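PDB 4ZRX: F5/8 type C domain protein from Bacteroides ovatus, which is a putative alpha-L-fucosidase that probably uses a TIM-barrel catalytic domain to hydrolyse fucosidic bonds and carries a C-terminal F5/8 type C domain. Local coordinates for residues Arg235-Asn240 with Lys419-Gly424; Arg400-Thr405 with Glu445-Ala450; Leu475-Trp480 with Asn576-Gly581. All blocks are in the same frame, centred on the assembly; numbering follows the deposited sequence.

Contact 1 (Arg235-Asn240 with Lys419-Gly424)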
loop_
_atom_site.group_PDB
_atom_site.type_symbol
_atom_site.label_atom_id
_atom_site.label_comp_id
_atom_site.label_asym_id
_atom_site.label_seq_id
_atom_site.Cartn_x
_atom_site.Cartn_y
_atom_site.Cartn_z
ATOM N N ARG A 235 4.367 -9.122 -2.030
ATOM C CA ARG A 235 5.290 -10.010 -2.709
ATOM C C ARG A 235 4.513 -10.887 -3.677
ATOM O O ARG A 235 3.443 -11.462 -3.333
ATOM C CB ARG A 235 5.896 -10.964 -1.705
ATOM C CG ARG A 235 6.881 -10.357 -0.674
ATOM C CD ARG A 235 7.318 -11.400 0.366
ATOM N NE ARG A 235 8.211 -10.724 1.318
ATOM C CZ ARG A 235 7.810 -9.898 2.281
ATOM N NH1 ARG A 235 6.518 -9.680 2.520
ATOM N NH2 ARG A 235 8.697 -9.300 3.015
ATOM N N GLU A 236 5.065 -11.039 -4.879
ATOM C CA GLU A 236 4.546 -12.070 -5.790
ATOM C C GLU A 236 4.587 -13.485 -5.195
ATOM O O GLU A 236 3.643 -14.261 -5.416
ATOM C CB GLU A 236 5.311 -12.072 -7.087
ATOM C CG GLU A 236 5.040 -10.810 -7.888
ATOM C CD GLU A 236 6.028 -10.665 -9.057
ATOM O OE1 GLU A 236 7.189 -10.466 -8.778
ATOM O OE2 GLU A 236 5.627 -10.650 -10.221
ATOM N N THR A 237 5.626 -13.812 -4.450
ATOM C CA THR A 237 5.709 -15.089 -3.765
ATOM C C THR A 237 5.540 -14.774 -2.285
ATOM O O THR A 237 6.484 -14.248 -1.651
ATOM C CB THR A 237 7.043 -15.726 -3.970
ATOM O OG1 THR A 237 7.301 -15.937 -5.346
ATOM C CG2 THR A 237 7.199 -17.061 -3.206
ATOM N N GLU A 238 4.317 -15.006 -1.767
ATOM C CA GLU A 238 3.983 -14.639 -0.396
ATOM C C GLU A 238 3.584 -15.878 0.398
ATOM O O GLU A 238 2.450 -16.410 0.219
ATOM C CB GLU A 238 2.894 -13.583 -0.363
ATOM C CG GLU A 238 2.644 -12.994 1.052
ATOM C CD GLU A 238 3.760 -12.108 1.569
ATOM O OE1 GLU A 238 3.967 -10.970 1.066
ATOM O OE2 GLU A 238 4.518 -12.514 2.501
ATOM N N TRP A 239 4.524 -16.340 1.220
ATOM C CA TRP A 239 4.344 -17.479 2.147
ATOM C C TRP A 239 3.819 -16.958 3.481
ATOM O O TRP A 239 4.522 -16.260 4.206
ATOM C CB TRP A 239 5.660 -18.212 2.374
ATOM C CG TRP A 239 6.013 -19.074 1.234
ATOM C CD1 TRP A 239 6.954 -18.838 0.300
ATOM C CD2 TRP A 239 5.340 -20.275 0.827
ATOM N NE1 TRP A 239 6.926 -19.796 -0.649
ATOM C CE2 TRP A 239 5.954 -20.701 -0.355
ATOM C CE3 TRP A 239 4.284 -21.015 1.343
ATOM C CZ2 TRP A 239 5.553 -21.823 -1.050
ATOM C CZ3 TRP A 239 3.862 -22.137 0.642
ATOM C CH2 TRP A 239 4.529 -22.535 -0.551
ATOM N N ASN A 240 2.565 -17.268 3.782
ATOM C CA ASN A 240 2.016 -16.962 5.094
ATOM C C ASN A 240 2.252 -18.045 6.100
ATOM O O ASN A 240 2.069 -17.851 7.303
ATOM C CB ASN A 240 0.571 -16.548 4.935
ATOM C CG ASN A 240 0.439 -15.168 4.288
ATOM O OD1 ASN A 240 1.361 -14.330 4.401
ATOM N ND2 ASN A 240 -0.626 -14.947 3.633
ATOM N N LYS A 419 1.858 -16.828 -15.151
ATOM C CA LYS A 419 2.538 -17.780 -14.355
ATOM C C LYS A 419 2.703 -17.155 -12.990
ATOM O O LYS A 419 2.952 -15.955 -12.920
ATOM C CB LYS A 419 3.913 -18.056 -14.900
ATOM C CG LYS A 419 3.959 -19.116 -16.009
ATOM C CD LYS A 419 5.442 -19.392 -16.410
ATOM C CE LYS A 419 5.945 -20.635 -15.850
ATOM N NZ LYS A 419 5.320 -21.843 -16.479
ATOM N N GLY A 420 2.667 -17.981 -11.960
ATOM C CA GLY A 420 2.845 -17.515 -10.597
ATOM C C GLY A 420 3.507 -18.601 -9.771
ATOM O O GLY A 420 3.900 -19.638 -10.277
ATOM N N THR A 421 3.697 -18.256 -8.505
ATOM C CA THR A 421 4.356 -19.103 -7.548
ATOM C C THR A 421 3.309 -19.544 -6.518
ATOM O O THR A 421 2.601 -20.516 -6.761
ATOM C CB THR A 421 5.562 -18.394 -6.979
ATOM O OG1 THR A 421 5.221 -17.077 -6.577
ATOM C CG2 THR A 421 6.667 -18.348 -8.008
ATOM N N THR A 422 3.198 -18.827 -5.420
ATOM C CA THR A 422 2.172 -19.040 -4.428
ATOM C C THR A 422 0.806 -18.596 -4.928
ATOM O O THR A 422 0.693 -17.780 -5.832
ATOM C CB THR A 422 2.507 -18.272 -3.131
ATOM O OG1 THR A 422 2.761 -16.915 -3.464
ATOM C CG2 THR A 422 3.678 -18.889 -2.453
ATOM N N ILE A 423 -0.244 -19.161 -4.316
ATOM C CA ILE A 423 -1.582 -18.652 -4.444
ATOM C C ILE A 423 -2.046 -18.168 -3.075
ATOM O O ILE A 423 -2.137 -16.999 -2.863
ATOM C CB ILE A 423 -2.540 -19.699 -5.064
ATOM C CG1 ILE A 423 -2.103 -19.978 -6.497
ATOM C CG2 ILE A 423 -3.947 -19.188 -4.995
ATOM C CD1 ILE A 423 -2.874 -21.068 -7.170
ATOM N N GLY A 424 -2.226 -19.090 -2.126
ATOM C CA GLY A 424 -2.641 -18.676 -0.795
ATOM C C GLY A 424 -4.119 -18.347 -0.755
ATOM O O GLY A 424 -4.952 -18.925 -1.463
HETATM O O HOH W 1 2.379 -16.138 -6.978
#
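Glu236 is tied to Thr421 and Thr422 through one water whose oxygen is gripped by three backbone groups. The water donates to Glu236 O at 2.7 Å and to Thr422 O at 2.6 Å, so both its hydrogens are spent across the contact. In return it accepts the N-H of Thr421, with Thr421 N 2.9 Å from the water oxygen. Beside this bridge the hydroxyls Thr237 OG1 and Thr421 OG1 share a hydrogen bond of 2.7 Å in which either may donate; the two side chains cross at about a right angle. Thr422 is buried and works with both branches. Its OG1, held between its own backbone N and carbonyl carbon (chi1 53°), accepts from Glu238 N at 3.0 Å with an N-H...O angle of 157°. The other branch, CG2, lies over one face of the Trp239 indole, 3.8 Å from the centroid of the six-membered ring, in a CH-pi contact displaced toward the rim. The same methyl meets Thr237 CG2 at 4.0 Å. The carboxylate of Glu238 turns from Thr422 into the barrel domain, where OE1 takes Arg235 NH1 on its syn lone pair and OE2 forms a salt bridge with Arg225. Residues 235-240 form part of the loop between strands 225-226 and 241-242 of the TIM-barrel domain. Residues 419-420 end strand 413-420, an outermost strand of a four-stranded antiparallel sheet, and 421-424 run on as loop; Trp239 also touches Glu402 on the adjacent strand 401-410.

Contact 2 (Arg400-Thr405 with Glu445-Ala450)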
loop_
_atom_site.group_PDB
_atom_site.type_symbol
_atom_site.label_atom_id
_atom_site.label_comp_id
_atom_site.label_asym_id
_atom_site.label_seq_id
_atom_site.Cartn_x
_atom_site.Cartn_y
_atom_site.Cartn_z
ATOM N N ARG A 400 -0.075 -24.417 -0.041
ATOM C CA ARG A 400 0.651 -25.518 -0.696
ATOM C C ARG A 400 1.183 -25.230 -2.073
ATOM O O ARG A 400 2.184 -25.790 -2.449
ATOM C CB ARG A 400 -0.264 -26.735 -0.755
ATOM C CG ARG A 400 -0.725 -27.133 0.645
ATOM C CD ARG A 400 -1.541 -28.371 0.635
ATOM N NE ARG A 400 -1.945 -28.739 1.990
ATOM C CZ ARG A 400 -2.299 -29.969 2.354
ATOM N NH1 ARG A 400 -2.345 -30.968 1.468
ATOM N NH2 ARG A 400 -2.669 -30.187 3.608
ATOM N N VAL A 401 0.532 -24.381 -2.839
ATOM C CA VAL A 401 0.938 -24.121 -4.216
ATOM C C VAL A 401 2.249 -23.354 -4.250
ATOM O O VAL A 401 2.474 -22.407 -3.504
ATOM C CB VAL A 401 -0.168 -23.444 -5.042
ATOM C CG1 VAL A 401 0.316 -23.094 -6.453
ATOM C CG2 VAL A 401 -1.377 -24.384 -5.145
ATOM N N GLU A 402 3.174 -23.905 -5.063
ATOM C CA GLU A 402 4.497 -23.332 -5.233
ATOM C C GLU A 402 4.790 -22.767 -6.629
ATOM O O GLU A 402 5.614 -21.859 -6.748
ATOM C CB GLU A 402 5.544 -24.334 -4.876
ATOM C CG GLU A 402 5.508 -24.726 -3.433
ATOM C CD GLU A 402 6.438 -25.877 -3.101
ATOM O OE1 GLU A 402 6.335 -26.896 -3.831
ATOM O OE2 GLU A 402 7.295 -25.790 -2.119
ATOM N N ALA A 403 4.157 -23.310 -7.666
ATOM C CA ALA A 403 4.258 -22.757 -9.028
ATOM C C ALA A 403 3.066 -23.169 -9.851
ATOM O O ALA A 403 2.566 -24.297 -9.713
ATOM C CB ALA A 403 5.532 -23.262 -9.704
ATOM N N PHE A 404 2.580 -22.257 -10.691
ATOM C CA PHE A 404 1.408 -22.568 -11.483
ATOM C C PHE A 404 1.465 -21.743 -12.774
ATOM O O PHE A 404 2.150 -20.735 -12.870
ATOM C CB PHE A 404 0.076 -22.301 -10.752
ATOM C CG PHE A 404 -0.185 -20.882 -10.470
ATOM C CD1 PHE A 404 0.324 -20.259 -9.310
ATOM C CD2 PHE A 404 -0.982 -20.143 -11.307
ATOM C CE1 PHE A 404 0.072 -18.930 -9.083
ATOM C CE2 PHE A 404 -1.261 -18.821 -11.073
ATOM C CZ PHE A 404 -0.690 -18.190 -9.926
ATOM N N THR A 405 0.691 -22.210 -13.748
ATOM C CA THR A 405 0.538 -21.608 -15.042
ATOM C C THR A 405 -0.939 -21.512 -15.390
ATOM O O THR A 405 -1.692 -22.406 -15.044
ATOM C CB THR A 405 1.251 -22.490 -16.104
ATOM O OG1 THR A 405 2.631 -22.598 -15.710
ATOM C CG2 THR A 405 1.178 -21.831 -17.508
ATOM N N GLU A 445 3.981 -27.046 -9.356
ATOM C CA GLU A 445 4.649 -27.523 -8.149
ATOM C C GLU A 445 3.770 -27.242 -6.956
ATOM O O GLU A 445 3.234 -26.165 -6.866
ATOM C CB GLU A 445 5.977 -26.796 -7.928
ATOM C CG GLU A 445 7.091 -27.076 -8.950
ATOM C CD GLU A 445 8.302 -26.187 -8.671
ATOM O OE1 GLU A 445 8.628 -25.944 -7.462
ATOM O OE2 GLU A 445 8.886 -25.669 -9.650
ATOM N N CYS A 446 3.719 -28.179 -6.018
ATOM C CA CYS A 446 3.007 -27.920 -4.757
ATOM C C CYS A 446 3.523 -28.816 -3.680
ATOM O O CYS A 446 4.199 -29.841 -3.977
ATOM C CB CYS A 446 1.523 -28.050 -4.913
ATOM S SG CYS A 446 0.935 -29.709 -5.481
ATOM N N ARG A 447 3.219 -28.444 -2.452
ATOM C CA ARG A 447 3.501 -29.248 -1.294
ATOM C C ARG A 447 2.348 -30.186 -1.071
ATOM O O ARG A 447 1.202 -29.759 -1.003
ATOM C CB ARG A 447 3.706 -28.342 -0.080
ATOM C CG ARG A 447 4.835 -27.332 -0.346
ATOM C CD ARG A 447 4.964 -26.317 0.800
ATOM N NE ARG A 447 6.110 -25.454 0.539
ATOM C CZ ARG A 447 6.607 -24.546 1.364
ATOM N NH1 ARG A 447 6.062 -24.304 2.567
ATOM N NH2 ARG A 447 7.657 -23.848 0.966
ATOM N N LEU A 448 2.660 -31.491 -0.891
ATOM C CA LEU A 448 1.592 -32.494 -0.756
ATOM C C LEU A 448 0.550 -32.316 -1.874
ATOM O O LEU A 448 0.962 -32.166 -3.003
ATOM C CB LEU A 448 0.933 -32.444 0.591
ATOM C CG LEU A 448 1.806 -32.688 1.822
ATOM C CD1 LEU A 448 0.957 -32.778 3.113
ATOM C CD2 LEU A 448 2.679 -33.944 1.691
ATOM N N THR A 449 -0.763 -32.407 -1.578
ATOM C CA THR A 449 -1.809 -32.177 -2.557
ATOM C C THR A 449 -2.370 -30.775 -2.411
ATOM O O THR A 449 -2.782 -30.409 -1.311
ATOM C CB THR A 449 -2.894 -33.241 -2.378
ATOM O OG1 THR A 449 -2.309 -34.524 -2.585
ATOM C CG2 THR A 449 -4.010 -33.083 -3.389
ATOM N N ALA A 450 -2.401 -29.994 -3.499
ATOM C CA ALA A 450 -2.979 -28.661 -3.496
ATOM C C ALA A 450 -4.485 -28.722 -3.590
ATOM O O ALA A 450 -5.004 -29.605 -4.266
ATOM C CB ALA A 450 -2.470 -27.864 -4.680
HETATM O O HOH W 2 8.918 -23.431 -1.850
HETATM O O HOH W 3 8.474 -27.449 -5.329
#
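Glu402 packs on Glu445 at its base and reaches Arg447 with its tip. Its CB lies 3.9 Å from Glu445 CB; CG lies anti to the carbonyl carbon (chi1 -64°), and the extended chain then carries CD to within 3.5 Å of Arg447 CG. At the tip OE1 lies 3.4 Å from Cys446 C and accepts from a water that also donates to Glu445 OE1, placing a bridge between two like charges. OE2 takes the N-H of Arg447 NE at 2.9 Å in a salt bridge that is almost straight (175°). The donor stands above the carboxylate plane while OE2 lies in the guanidinium plane, the two planes being 84° apart. A second water links OE2 to Arg447 NH2, and Arg271 supplies a further salt bridge to OE2, so several donors converge on this oxygen. Arg400 runs extended past the carbonyl of Arg447, and its NH1 donates to Thr449 O at 2.9 Å, with Leu448 CD1 over one guanidinium face. Val401 CG2 meets Ala450 CB at 3.7 Å, where the chain passes from strand 438-446 to strand 450-458 of the other sheet. Between the backbones, Glu445 O accepts from Glu402 N at 2.9 Å and from Ala403 N at 3.1 Å, both approaching from the same face of its plane. Two residues thus oppose one, shifting the register between the Val401-Cys446 and Ala403-Glu445 pairs: a classic beta bulge in an antiparallel sheet, here in a beta domain resembling the C-terminal beta-sandwich of family 29 fucosidases.

Contact 3 (Leu475-Trp480 with Asn576-Gly581)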
loop_
_atom_site.group_PDB
_atom_site.type_symbol
_atom_site.label_atom_id
_atom_site.label_comp_id
_atom_site.label_asym_id
_atom_site.label_seq_id
_atom_site.Cartn_x
_atom_site.Cartn_y
_atom_site.Cartn_z
ATOM N N LEU A 475 0.486 24.150 -21.207
ATOM C CA LEU A 475 -0.161 23.623 -22.419
ATOM C C LEU A 475 -0.056 22.092 -22.357
ATOM O O LEU A 475 1.039 21.540 -22.587
ATOM C CB LEU A 475 0.508 24.164 -23.696
ATOM C CG LEU A 475 -0.278 23.887 -24.994
ATOM C CD1 LEU A 475 -1.634 24.587 -24.985
ATOM C CD2 LEU A 475 0.527 24.363 -26.191
ATOM N N PRO A 476 -1.182 21.409 -22.026
ATOM C CA PRO A 476 -1.049 19.956 -21.792
ATOM C C PRO A 476 -0.464 19.257 -23.026
ATOM O O PRO A 476 -0.825 19.596 -24.168
ATOM C CB PRO A 476 -2.494 19.485 -21.510
ATOM C CG PRO A 476 -3.244 20.718 -21.068
ATOM C CD PRO A 476 -2.544 21.911 -21.719
ATOM N N ARG A 477 0.452 18.320 -22.790
ATOM C CA ARG A 477 1.143 17.643 -23.895
ATOM C C ARG A 477 0.236 16.696 -24.680
ATOM O O ARG A 477 0.591 16.303 -25.799
ATOM C CB ARG A 477 2.355 16.855 -23.398
ATOM C CG ARG A 477 3.347 17.712 -22.661
ATOM C CD ARG A 477 4.664 17.031 -22.463
ATOM N NE ARG A 477 5.532 17.904 -21.678
ATOM C CZ ARG A 477 5.449 18.106 -20.353
ATOM N NH1 ARG A 477 4.520 17.467 -19.605
ATOM N NH2 ARG A 477 6.308 18.955 -19.762
ATOM N N SER A 478 -0.923 16.334 -24.098
ATOM C CA SER A 478 -1.950 15.569 -24.812
ATOM C C SER A 478 -2.363 16.177 -26.170
ATOM O O SER A 478 -2.824 15.463 -27.049
ATOM C CB SER A 478 -3.197 15.420 -23.949
ATOM O OG SER A 478 -3.881 16.664 -23.837
ATOM N N GLY A 479 -2.253 17.489 -26.310
ATOM C CA GLY A 479 -2.477 18.158 -27.583
ATOM C C GLY A 479 -1.246 18.226 -28.488
ATOM O O GLY A 479 -1.374 18.657 -29.631
ATOM N N TRP A 480 -0.055 17.850 -27.995
ATOM C CA TRP A 480 1.188 17.964 -28.806
ATOM C C TRP A 480 1.386 16.745 -29.652
ATOM O O TRP A 480 0.863 15.696 -29.339
ATOM C CB TRP A 480 2.476 18.121 -27.967
ATOM C CG TRP A 480 2.506 19.229 -26.964
ATOM C CD1 TRP A 480 1.480 20.074 -26.612
ATOM C CD2 TRP A 480 3.584 19.528 -26.089
ATOM N NE1 TRP A 480 1.893 20.917 -25.589
ATOM C CE2 TRP A 480 3.172 20.577 -25.238
ATOM C CE3 TRP A 480 4.860 19.008 -25.935
ATOM C CZ2 TRP A 480 4.008 21.122 -24.258
ATOM C CZ3 TRP A 480 5.703 19.563 -24.957
ATOM C CH2 TRP A 480 5.268 20.601 -24.147
ATOM N N ASN A 576 13.594 14.420 -24.707
ATOM C CA ASN A 576 12.258 13.841 -24.883
ATOM C C ASN A 576 11.244 14.974 -24.823
ATOM O O ASN A 576 11.437 15.962 -24.114
ATOM C CB ASN A 576 11.954 12.838 -23.734
ATOM C CG ASN A 576 10.695 11.930 -23.993
ATOM O OD1 ASN A 576 9.524 12.290 -23.703
ATOM N ND2 ASN A 576 10.955 10.710 -24.474
HETATM N N MSE A 577 10.138 14.813 -25.521
HETATM C CA MSE A 577 9.061 15.773 -25.428
HETATM C C MSE A 577 8.561 16.063 -23.969
HETATM O O MSE A 577 8.123 17.188 -23.653
HETATM C CB MSE A 577 7.907 15.259 -26.276
HETATM C CG MSE A 577 6.925 16.307 -26.595
HETATM SE SE MSE A 577 5.747 15.690 -28.039
HETATM C CE MSE A 577 4.484 14.667 -26.976
ATOM N N ASN A 578 8.575 15.035 -23.113
ATOM C CA ASN A 578 8.179 15.182 -21.703
ATOM C C ASN A 578 9.158 16.022 -20.871
ATOM O O ASN A 578 8.805 16.398 -19.747
ATOM C CB ASN A 578 7.964 13.800 -21.021
ATOM C CG ASN A 578 6.573 13.188 -21.306
ATOM O OD1 ASN A 578 5.605 13.881 -21.639
ATOM N ND2 ASN A 578 6.472 11.867 -21.151
ATOM N N GLU A 579 10.357 16.317 -21.417
ATOM C CA GLU A 579 11.335 17.197 -20.762
ATOM C C GLU A 579 11.203 18.664 -21.201
ATOM O O GLU A 579 12.044 19.473 -20.814
ATOM C CB GLU A 579 12.752 16.728 -21.105
ATOM C CG GLU A 579 12.988 15.256 -20.619
ATOM C CD GLU A 579 14.381 14.765 -20.946
ATOM O OE1 GLU A 579 14.767 14.773 -22.122
ATOM O OE2 GLU A 579 15.101 14.344 -20.008
ATOM N N ILE A 580 10.251 18.963 -22.085
ATOM C CA ILE A 580 10.043 20.303 -22.537
ATOM C C ILE A 580 8.729 20.799 -21.976
ATOM O O ILE A 580 7.748 20.043 -21.941
ATOM C CB ILE A 580 10.006 20.325 -24.081
ATOM C CG1 ILE A 580 11.363 19.888 -24.650
ATOM C CG2 ILE A 580 9.577 21.681 -24.571
ATOM C CD1 ILE A 580 12.513 20.790 -24.286
ATOM N N GLY A 581 8.705 22.058 -21.534
ATOM C CA GLY A 581 7.455 22.760 -21.201
ATOM C C GLY A 581 7.439 24.114 -21.897
ATOM O O GLY A 581 8.468 24.616 -22.370
#
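Arg477 and Ile580 meet through a side-on, two-nitrogen grip on one carbonyl. NE donates to Ile580 O at 3.1 Å, nearly along the C=O axis, and NH2 donates to Ile580 O at 2.8 Å from above the carbonyl plane. The oxygen itself stays close to the guanidinium plane. A weak third bond runs from NE to Met577 O at 3.3 Å, and the same NH2 also forms a salt bridge with Glu470. An alanine in place of Arg477 would probably leave Ile580 O without its two guanidinium donors and Glu470 without this charged mate. Asn578 O sits 3.5 Å above one guanidinium face, displaced toward its rim, and Asn578 OD1 packs 3.4 Å from Arg477 CD. Within 576-581, Asn576 OD1 accepts from Asn578 N in its own plane, an Asx turn opening the 3-10 segment 577-579. This turn leads into strand 580-584, which pairs with strand 495-503, while residues 475-480 lead into strand 481-485 of another antiparallel sheet. The contact thus joins the loop before strand 481-485 to the 3-10 turn before strand 580-584 in the F5/8 type C (discoidin) beta-sandwich. Apolar contact is made by Met577, a selenomethionine, and Trp480, which slide past each other in opposite directions, with Met577 CG at the ring edge, 3.5 Å from Trp480 CE3. A bend at chi3 (83°) places Met577 CE near Trp480 CB, 4.1 Å away. SE lies 5.4 Å from the centroid of the six-membered ring, an edge-on Met-aromatic contact. From its own segment, Arg477 CG rests over one face of that indole, and Ile490 and Leu492 of strand 488-492 also touch Trp480.

Overall arrangement
Contacts 1 and 2 are neighbours, their centres about 10 Å apart, and meet in one antiparallel sheet where strands 401-410 and 413-420 run side by side. Lys419 NZ lies 2.9 Å from Thr405 OG1 and Gly420 N 2.9 Å from Phe404 O, both probable hydrogen bonds. Trp239 of contact 1 makes a cation-pi contact with Arg447 of contact 2, so the barrel loop also reaches contact 2. Contact 1 joins a loop of the TIM-barrel domain to the sheet domain in which contact 2 lies. Contact 3 stands apart in the F5/8 type C domain, its centre about 40 Å from that of contact 1 and 48 Å from that of contact 2.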